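Local coordinates for protein 1,3-alpha-isomaltosidase (PDB 5X3I) that hydrolyses the alpha-1,3-glucosidic linkages of the cyclic tetrasaccharide cyclobis-(1-6)-alpha-nigerosyl to yield isomaltose during its intracellular breakdown, at residues A[306-311]-A[316-321]; A[444-449]-A[500-505]; A[42-47]-A[163-168]. The protein carries 1 engineered substitution. All coordinates share one frame; numbering follows the deposited sequence.

Contact 1 (A[306-311]-A[316-321]); sequences NEWNTQ and ARMDTH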
# COMPACT_ATOMS: atom_id res chain seq x y z
N ASN A 306 4.25 -5.96 17.08
CA ASN A 306 4.26 -4.55 17.42
C ASN A 306 4.59 -4.34 18.89
O ASN A 306 5.19 -3.36 19.27
CB ASN A 306 2.94 -3.88 17.09
CG ASN A 306 2.90 -2.45 17.56
OD1 ASN A 306 2.48 -2.17 18.67
ND2 ASN A 306 3.40 -1.54 16.74
N GLU A 307 4.22 -5.32 19.70
CA GLU A 307 4.40 -5.20 21.13
C GLU A 307 5.81 -5.56 21.60
O GLU A 307 6.05 -5.57 22.81
CB GLU A 307 3.34 -6.02 21.86
CG GLU A 307 1.95 -5.45 21.63
CD GLU A 307 0.92 -5.97 22.60
OE1 GLU A 307 1.07 -7.11 23.08
OE2 GLU A 307 -0.05 -5.24 22.87
N TRP A 308 6.76 -5.83 20.70
CA TRP A 308 8.07 -6.04 21.27
C TRP A 308 8.69 -4.66 21.29
O TRP A 308 9.41 -4.26 20.37
CB TRP A 308 8.90 -6.97 20.37
CG TRP A 308 8.23 -8.27 19.98
CD1 TRP A 308 7.25 -8.92 20.67
CD2 TRP A 308 8.52 -9.09 18.83
NE1 TRP A 308 6.92 -10.08 20.03
CE2 TRP A 308 7.68 -10.21 18.90
CE3 TRP A 308 9.43 -8.98 17.77
CZ2 TRP A 308 7.70 -11.21 17.93
CZ3 TRP A 308 9.44 -9.97 16.80
CH2 TRP A 308 8.58 -11.07 16.89
N ASN A 309 8.49 -4.01 22.42
CA ASN A 309 8.82 -2.60 22.60
C ASN A 309 10.00 -2.29 23.49
O ASN A 309 10.17 -1.14 23.89
CB ASN A 309 7.57 -1.80 23.00
CG ASN A 309 7.17 -2.01 24.42
OD1 ASN A 309 7.28 -3.10 24.95
ND2 ASN A 309 6.69 -0.96 25.04
N THR A 310 10.71 -3.32 23.95
CA THR A 310 11.90 -3.15 24.77
C THR A 310 13.05 -4.05 24.29
O THR A 310 12.82 -5.05 23.63
CB THR A 310 11.66 -3.48 26.25
OG1 THR A 310 11.44 -4.89 26.39
CG2 THR A 310 10.46 -2.72 26.80
N GLN A 311 14.27 -3.69 24.67
CA GLN A 311 15.43 -4.54 24.41
C GLN A 311 15.20 -5.94 24.98
O GLN A 311 15.40 -6.93 24.30
CB GLN A 311 16.70 -3.90 25.00
CG GLN A 311 17.96 -4.65 24.62
CD GLN A 311 19.23 -3.83 24.80
OE1 GLN A 311 19.20 -2.59 24.82
NE2 GLN A 311 20.36 -4.52 24.90
N ALA A 316 14.33 -11.52 24.03
CA ALA A 316 13.61 -12.73 24.47
C ALA A 316 12.97 -13.48 23.31
O ALA A 316 13.11 -14.70 23.21
CB ALA A 316 12.54 -12.39 25.50
N ARG A 317 12.27 -12.76 22.43
CA ARG A 317 11.60 -13.37 21.29
C ARG A 317 12.61 -14.01 20.33
O ARG A 317 12.37 -15.10 19.82
CB ARG A 317 10.74 -12.32 20.54
CG ARG A 317 9.57 -11.73 21.36
CD ARG A 317 8.47 -12.74 21.71
NE ARG A 317 7.46 -12.12 22.57
CZ ARG A 317 7.52 -12.09 23.90
NH1 ARG A 317 8.53 -12.67 24.53
NH2 ARG A 317 6.58 -11.47 24.60
N MET A 318 13.74 -13.35 20.08
CA MET A 318 14.75 -13.91 19.19
C MET A 318 15.46 -15.10 19.86
O MET A 318 15.81 -16.06 19.19
CB MET A 318 15.76 -12.84 18.77
CG MET A 318 15.19 -11.73 17.88
SD MET A 318 14.42 -12.33 16.36
CE MET A 318 12.70 -12.39 16.83
N ASP A 319 15.65 -15.03 21.17
CA ASP A 319 16.22 -16.16 21.90
C ASP A 319 15.30 -17.37 21.75
O ASP A 319 15.77 -18.49 21.58
CB ASP A 319 16.44 -15.83 23.38
CG ASP A 319 17.70 -15.02 23.62
OD1 ASP A 319 18.43 -14.74 22.67
OD2 ASP A 319 17.96 -14.66 24.79
N THR A 320 13.99 -17.13 21.76
CA THR A 320 13.06 -18.24 21.63
C THR A 320 13.15 -18.85 20.23
O THR A 320 13.14 -20.07 20.10
CB THR A 320 11.61 -17.81 21.95
OG1 THR A 320 11.53 -17.41 23.32
CG2 THR A 320 10.65 -18.98 21.74
N HIS A 321 13.25 -18.02 19.20
CA HIS A 321 13.50 -18.50 17.84
C HIS A 321 14.71 -19.43 17.82
O HIS A 321 14.67 -20.51 17.25
CB HIS A 321 13.73 -17.34 16.86
CG HIS A 321 12.54 -16.99 16.03
ND1 HIS A 321 12.23 -17.66 14.86
CD2 HIS A 321 11.59 -16.04 16.18
CE1 HIS A 321 11.14 -17.13 14.33
NE2 HIS A 321 10.73 -16.15 15.11
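In the beta-alpha turn that follows strand 302-304 of the TIM barrel, the indole of Trp308 folds back beneath the side chain of Arg317 on helix 311-323. The aliphatic part of the arginine does most of the touching. Its CG sits over one face of the Trp308 five-membered ring, 3.5 Å from the centroid and 15° off the normal, a CH-pi contact displaced toward the NE1-CE2 side. A bend at chi2 (-66°) then carries Arg317 away from that point along the indole, so that Arg317 CD comes to 3.5 Å from Trp308 NE1 and the guanidinium emerges beside the pyrrole nitrogen. The guanidinium does not lie flat on the indole: the two planes stand 85° apart. Arg317 NE comes within 3.3 Å of Trp308 NE1, and both atoms are donors. Asp607 OD2 is a partner common to both, accepting a hydrogen bond from Trp308 NE1 and forming a salt bridge with Arg317 NE, which is consistent with their closeness; its negative charge would probably offset the positive charge of the guanidinium. At the six-membered end of the indole the contact is looser and purely apolar. Met318, its chain bent at chi2 and chi3, brings CE to 4.1 Å from Trp308 CZ3, the two side chains crossing nearly at right angles. Met318 also packs on Ala303 of strand 302-304 and Leu382 of helix 375-384, while Arg317 leans on Trp611 of helix 610-617. Thr310 supplies the N-cap where the loop turns into the helix, its OG1 bonded to Leu313 N. The loop from strand 302-304 into helix 311-323 is a beta-alpha connection of the (beta/alpha)8 barrel of family 31, here packed back on its own helix through Trp308.

Contact 2 (A[444-449]-A[500-505]); sequences SVQRTR and YARAFG. With SO4 (sulfate ion), chain I.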
# COMPACT_ATOMS: atom_id res chain seq x y z
N SER A 444 9.46 15.30 -1.87
CA SER A 444 9.49 15.48 -3.31
C SER A 444 10.79 16.12 -3.80
O SER A 444 11.07 16.08 -4.99
CB SER A 444 8.30 16.33 -3.78
OG SER A 444 8.55 17.71 -3.62
N VAL A 445 11.56 16.74 -2.91
CA VAL A 445 12.81 17.36 -3.33
C VAL A 445 14.01 16.92 -2.49
O VAL A 445 13.89 16.60 -1.31
CB VAL A 445 12.72 18.90 -3.31
CG1 VAL A 445 11.68 19.39 -4.32
CG2 VAL A 445 12.40 19.39 -1.92
N GLN A 446 15.18 16.95 -3.12
CA GLN A 446 16.38 16.37 -2.55
C GLN A 446 16.79 16.99 -1.21
O GLN A 446 17.16 16.26 -0.29
CB GLN A 446 17.54 16.49 -3.54
CG GLN A 446 18.76 15.68 -3.13
CD GLN A 446 18.48 14.20 -3.00
OE1 GLN A 446 18.06 13.55 -3.95
NE2 GLN A 446 18.71 13.66 -1.82
N ARG A 447 16.71 18.32 -1.08
CA ARG A 447 17.18 18.99 0.14
C ARG A 447 16.41 18.52 1.37
O ARG A 447 16.98 18.37 2.44
CB ARG A 447 17.12 20.52 0.02
CG ARG A 447 15.72 21.14 -0.08
CD ARG A 447 15.78 22.66 -0.18
NE ARG A 447 16.09 23.30 1.10
CZ ARG A 447 15.17 23.71 1.97
NH1 ARG A 447 15.54 24.27 3.10
NH2 ARG A 447 13.89 23.58 1.71
N THR A 448 15.11 18.28 1.21
CA THR A 448 14.32 17.83 2.34
C THR A 448 14.46 16.32 2.57
O THR A 448 14.45 15.88 3.71
CB THR A 448 12.86 18.23 2.17
OG1 THR A 448 12.79 19.65 2.14
CG2 THR A 448 12.01 17.72 3.31
N ARG A 449 14.59 15.53 1.50
CA ARG A 449 14.93 14.12 1.67
C ARG A 449 16.23 14.03 2.49
O ARG A 449 16.28 13.26 3.45
CB ARG A 449 15.06 13.40 0.33
CG ARG A 449 13.72 13.20 -0.42
CD ARG A 449 13.79 12.17 -1.53
NE ARG A 449 14.69 12.55 -2.62
CZ ARG A 449 14.33 13.24 -3.70
NH1 ARG A 449 13.07 13.65 -3.84
NH2 ARG A 449 15.23 13.53 -4.63
N TYR A 500 8.97 8.71 -0.64
CA TYR A 500 9.21 8.28 0.73
C TYR A 500 10.11 7.04 0.77
O TYR A 500 11.15 7.06 1.40
CB TYR A 500 7.87 8.02 1.42
CG TYR A 500 7.89 7.40 2.80
CD1 TYR A 500 8.85 7.73 3.75
CD2 TYR A 500 6.88 6.51 3.17
CE1 TYR A 500 8.82 7.17 5.01
CE2 TYR A 500 6.85 5.95 4.42
CZ TYR A 500 7.80 6.28 5.34
OH TYR A 500 7.72 5.71 6.59
N ALA A 501 9.72 5.99 0.06
CA ALA A 501 10.54 4.81 -0.10
C ALA A 501 11.94 5.14 -0.63
O ALA A 501 12.96 4.69 -0.08
CB ALA A 501 9.85 3.82 -1.04
N ARG A 502 11.97 5.92 -1.71
CA ARG A 502 13.21 6.33 -2.35
C ARG A 502 14.13 7.06 -1.37
O ARG A 502 15.34 6.84 -1.38
CB ARG A 502 12.89 7.22 -3.57
CG ARG A 502 14.08 7.76 -4.33
CD ARG A 502 14.41 9.19 -3.92
NE ARG A 502 15.55 9.73 -4.66
CZ ARG A 502 15.46 10.40 -5.80
NH1 ARG A 502 16.57 10.84 -6.39
NH2 ARG A 502 14.28 10.64 -6.36
N ALA A 503 13.56 7.93 -0.55
CA ALA A 503 14.36 8.70 0.40
C ALA A 503 15.12 7.78 1.35
O ALA A 503 16.29 7.97 1.59
CB ALA A 503 13.49 9.66 1.17
N PHE A 504 14.45 6.77 1.90
CA PHE A 504 15.15 5.90 2.83
C PHE A 504 16.02 4.86 2.10
O PHE A 504 17.07 4.46 2.62
CB PHE A 504 14.16 5.28 3.81
CG PHE A 504 13.75 6.25 4.88
CD1 PHE A 504 14.50 6.38 6.05
CD2 PHE A 504 12.69 7.12 4.69
CE1 PHE A 504 14.17 7.32 7.02
CE2 PHE A 504 12.36 8.06 5.66
CZ PHE A 504 13.10 8.15 6.83
N GLY A 505 15.64 4.49 0.89
CA GLY A 505 16.52 3.72 0.02
C GLY A 505 17.86 4.43 -0.14
O GLY A 505 18.92 3.83 0.03
S SO4 I . 15.20 12.37 -9.57
O1 SO4 I . 15.65 10.99 -9.63
O2 SO4 I . 16.00 13.11 -8.60
O3 SO4 I . 15.32 12.99 -10.88
O4 SO4 I . 13.80 12.39 -9.17
O HOH W 1 19.21 10.67 -4.94
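Arg449 lays its guanidinium flat on that of Arg502, with centres 3.7 Å apart and planes only 17° from parallel, a bend at chi3 (-64°) turning the group onto its partner. The overlap is offset: Arg449 NH2 stands over the middle of the Arg502 group, 3.3 Å from Arg502 CZ, while the backbone of Val445 and Gln446 covers the opposite face of Arg449. Neutral oxygens satisfy Arg449: NH2 donates to Gln446 OE1 at 2.9 Å, from well above the carbonyl plane, and NH1 to Leu443 O. Gln446 NE2 bonds Asp450 OD1, and a water joins Gln446 OE1 to Arg502 NH1. A sulfate, probably from the crystallisation liquor, lies at the edge of Arg502, whose NH1 donates to sulfate O2 at 3.2 Å, with weak bonds from NH1 to O1 and NH2 to O4. Arg502 NE forms a salt bridge with Asp506, which with the sulfate would partly balance the charge. Nearer the backbones, Arg449 CD rests on Ala503 CB at 3.7 Å. The contact joins the first turn of helix 446-454 to helix 496-510, whose Phe504 and Tyr500 pack on barrel strands 388-393 and 467-470.

Contact 3 (A[42-47]-A[163-168]); sequences PVLPLA and EWLVSS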
# COMPACT_ATOMS: atom_id res chain seq x y z
N PRO A 42 -22.20 16.49 -4.91
CA PRO A 42 -20.79 16.32 -5.24
C PRO A 42 -20.10 17.66 -5.32
O PRO A 42 -20.77 18.69 -5.39
CB PRO A 42 -20.82 15.64 -6.61
CG PRO A 42 -22.10 16.09 -7.20
CD PRO A 42 -23.07 16.17 -6.06
N VAL A 43 -18.78 17.65 -5.27
CA VAL A 43 -18.02 18.88 -5.37
C VAL A 43 -18.19 19.47 -6.76
O VAL A 43 -18.32 20.68 -6.90
CB VAL A 43 -16.53 18.63 -5.08
CG1 VAL A 43 -15.76 19.92 -5.18
CG2 VAL A 43 -16.36 18.01 -3.71
N LEU A 44 -18.22 18.62 -7.78
CA LEU A 44 -18.42 19.05 -9.16
C LEU A 44 -19.67 18.38 -9.76
O LEU A 44 -19.58 17.33 -10.38
CB LEU A 44 -17.19 18.73 -10.01
CG LEU A 44 -17.23 19.14 -11.49
CD1 LEU A 44 -17.35 20.64 -11.61
CD2 LEU A 44 -15.99 18.64 -12.22
N PRO A 45 -20.84 18.99 -9.56
CA PRO A 45 -22.09 18.40 -10.05
C PRO A 45 -22.20 18.51 -11.56
O PRO A 45 -21.70 19.47 -12.13
CB PRO A 45 -23.17 19.23 -9.36
CG PRO A 45 -22.46 20.08 -8.36
CD PRO A 45 -21.08 20.26 -8.86
N LEU A 46 -22.85 17.54 -12.19
CA LEU A 46 -23.19 17.67 -13.60
C LEU A 46 -24.33 18.68 -13.73
O LEU A 46 -25.14 18.82 -12.81
CB LEU A 46 -23.61 16.33 -14.20
CG LEU A 46 -22.54 15.23 -14.19
CD1 LEU A 46 -23.06 13.98 -14.88
CD2 LEU A 46 -21.28 15.72 -14.86
N ALA A 47 -24.37 19.39 -14.84
CA ALA A 47 -25.52 20.24 -15.14
C ALA A 47 -26.77 19.39 -15.10
O ALA A 47 -26.83 18.34 -15.73
CB ALA A 47 -25.36 20.91 -16.50
N GLU A 163 -14.14 11.71 -24.67
CA GLU A 163 -14.94 12.83 -24.20
C GLU A 163 -14.29 13.56 -23.04
O GLU A 163 -13.39 13.04 -22.37
CB GLU A 163 -16.34 12.36 -23.82
CG GLU A 163 -16.38 11.17 -22.89
CD GLU A 163 -17.79 10.73 -22.59
OE1 GLU A 163 -18.72 11.45 -23.00
OE2 GLU A 163 -17.98 9.67 -21.94
N TRP A 164 -14.75 14.78 -22.81
CA TRP A 164 -14.17 15.69 -21.83
C TRP A 164 -15.24 16.24 -20.90
O TRP A 164 -16.33 16.59 -21.34
CB TRP A 164 -13.46 16.83 -22.54
CG TRP A 164 -12.53 16.33 -23.58
CD1 TRP A 164 -12.79 16.17 -24.90
CD2 TRP A 164 -11.19 15.88 -23.37
NE1 TRP A 164 -11.69 15.66 -25.54
CE2 TRP A 164 -10.69 15.47 -24.62
CE3 TRP A 164 -10.36 15.78 -22.25
CZ2 TRP A 164 -9.40 14.98 -24.79
CZ3 TRP A 164 -9.07 15.30 -22.42
CH2 TRP A 164 -8.61 14.90 -23.68
N LEU A 165 -14.91 16.31 -19.62
CA LEU A 165 -15.81 16.90 -18.64
C LEU A 165 -15.43 18.36 -18.47
O LEU A 165 -14.35 18.67 -17.97
CB LEU A 165 -15.74 16.17 -17.30
CG LEU A 165 -16.68 16.67 -16.21
CD1 LEU A 165 -18.15 16.40 -16.58
CD2 LEU A 165 -16.34 16.05 -14.86
N VAL A 166 -16.32 19.25 -18.91
CA VAL A 166 -15.99 20.66 -18.99
C VAL A 166 -16.99 21.53 -18.24
O VAL A 166 -18.15 21.17 -18.09
CB VAL A 166 -15.91 21.13 -20.46
CG1 VAL A 166 -14.97 20.25 -21.24
CG2 VAL A 166 -17.29 21.11 -21.10
N SER A 167 -16.51 22.66 -17.75
CA SER A 167 -17.37 23.67 -17.16
C SER A 167 -16.80 25.04 -17.52
O SER A 167 -15.82 25.13 -18.26
CB SER A 167 -17.47 23.51 -15.65
OG SER A 167 -16.34 24.08 -15.01
N SER A 168 -17.39 26.09 -16.97
CA SER A 168 -16.88 27.44 -17.19
C SER A 168 -15.48 27.59 -16.60
O SER A 168 -14.75 28.50 -16.97
CB SER A 168 -17.82 28.48 -16.59
OG SER A 168 -17.81 28.42 -15.17
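Leu165 spreads its two methyl groups between Leu44 and Leu46, giving one to each. Its CG lies opposite the backbone nitrogen (chi1 -177°), which drives the side chain straight out from strand 159-167 toward the loop 42-47. With chi2 near 67°, CD2 is the branch that extends the chain and CD1 the one that turns back beside it. Leu44 has almost the same conformation, and its own extended methyl, CD2, meets Leu165 CD2 at 3.7 Å, so that these two leucines reach for each other tip to tip. Leu46 is built differently. Its CG is rotated to the side of the backbone nitrogen, and CD1 rather than CD2 continues the chain (chi2 -177°). The methyl offered to the strand is therefore the side branch, CD2, which touches the turned-back CD1 of Leu165 at 3.6 Å while the two side chains cross at about a right angle. Leu46 starts out pointing past the strand, and it is the end of its side chain that closes the distance. The three residues make a small apolar cluster held by methyl contacts, without any hydrogen bond between the two segments; even the nearest CA atoms, those of Leu46 and Leu165, remain 9.0 Å apart. Strand 143-145 and the residue ahead of it fill in beside the cluster: Ala142 is touched by both Leu44 and Leu165 and makes backbone hydrogen bonds with Pro45 and Ala47, and Trp144 lies against Leu165. From the strand's other neighbour, 170-179, His172 adds a contact to Leu44 and Arg173 one to Leu165. The loop between strands 40-41 and 52-56 of the N-terminal domain thereby docks on strand 159-167, flanked by strands 143-145 and 170-179 in the antiparallel sheet of the galactose mutarotase-like domain.

Contacts 1 and 2 both belong to the TIM-barrel domain, with centres about 31 Å apart and nearest atoms about 13 Å apart, whereas contact 3 joins the two N-terminal domains. Contact 3 lies about 36 Å from contact 2 and about 55 Å from contact 1, centre to centre, and it and contact 1 fall on opposite sides of the chain's centre. The three follow one another along the sequence in the order 3, 1, 2 without touching. None includes an active-site residue, but the segment 500-505 of contact 2 reaches toward the catalytic centre through Tyr500, whose OH is hydrogen-bonded to the backbone O of Ala471, the engineered residue at the inferred nucleophile position.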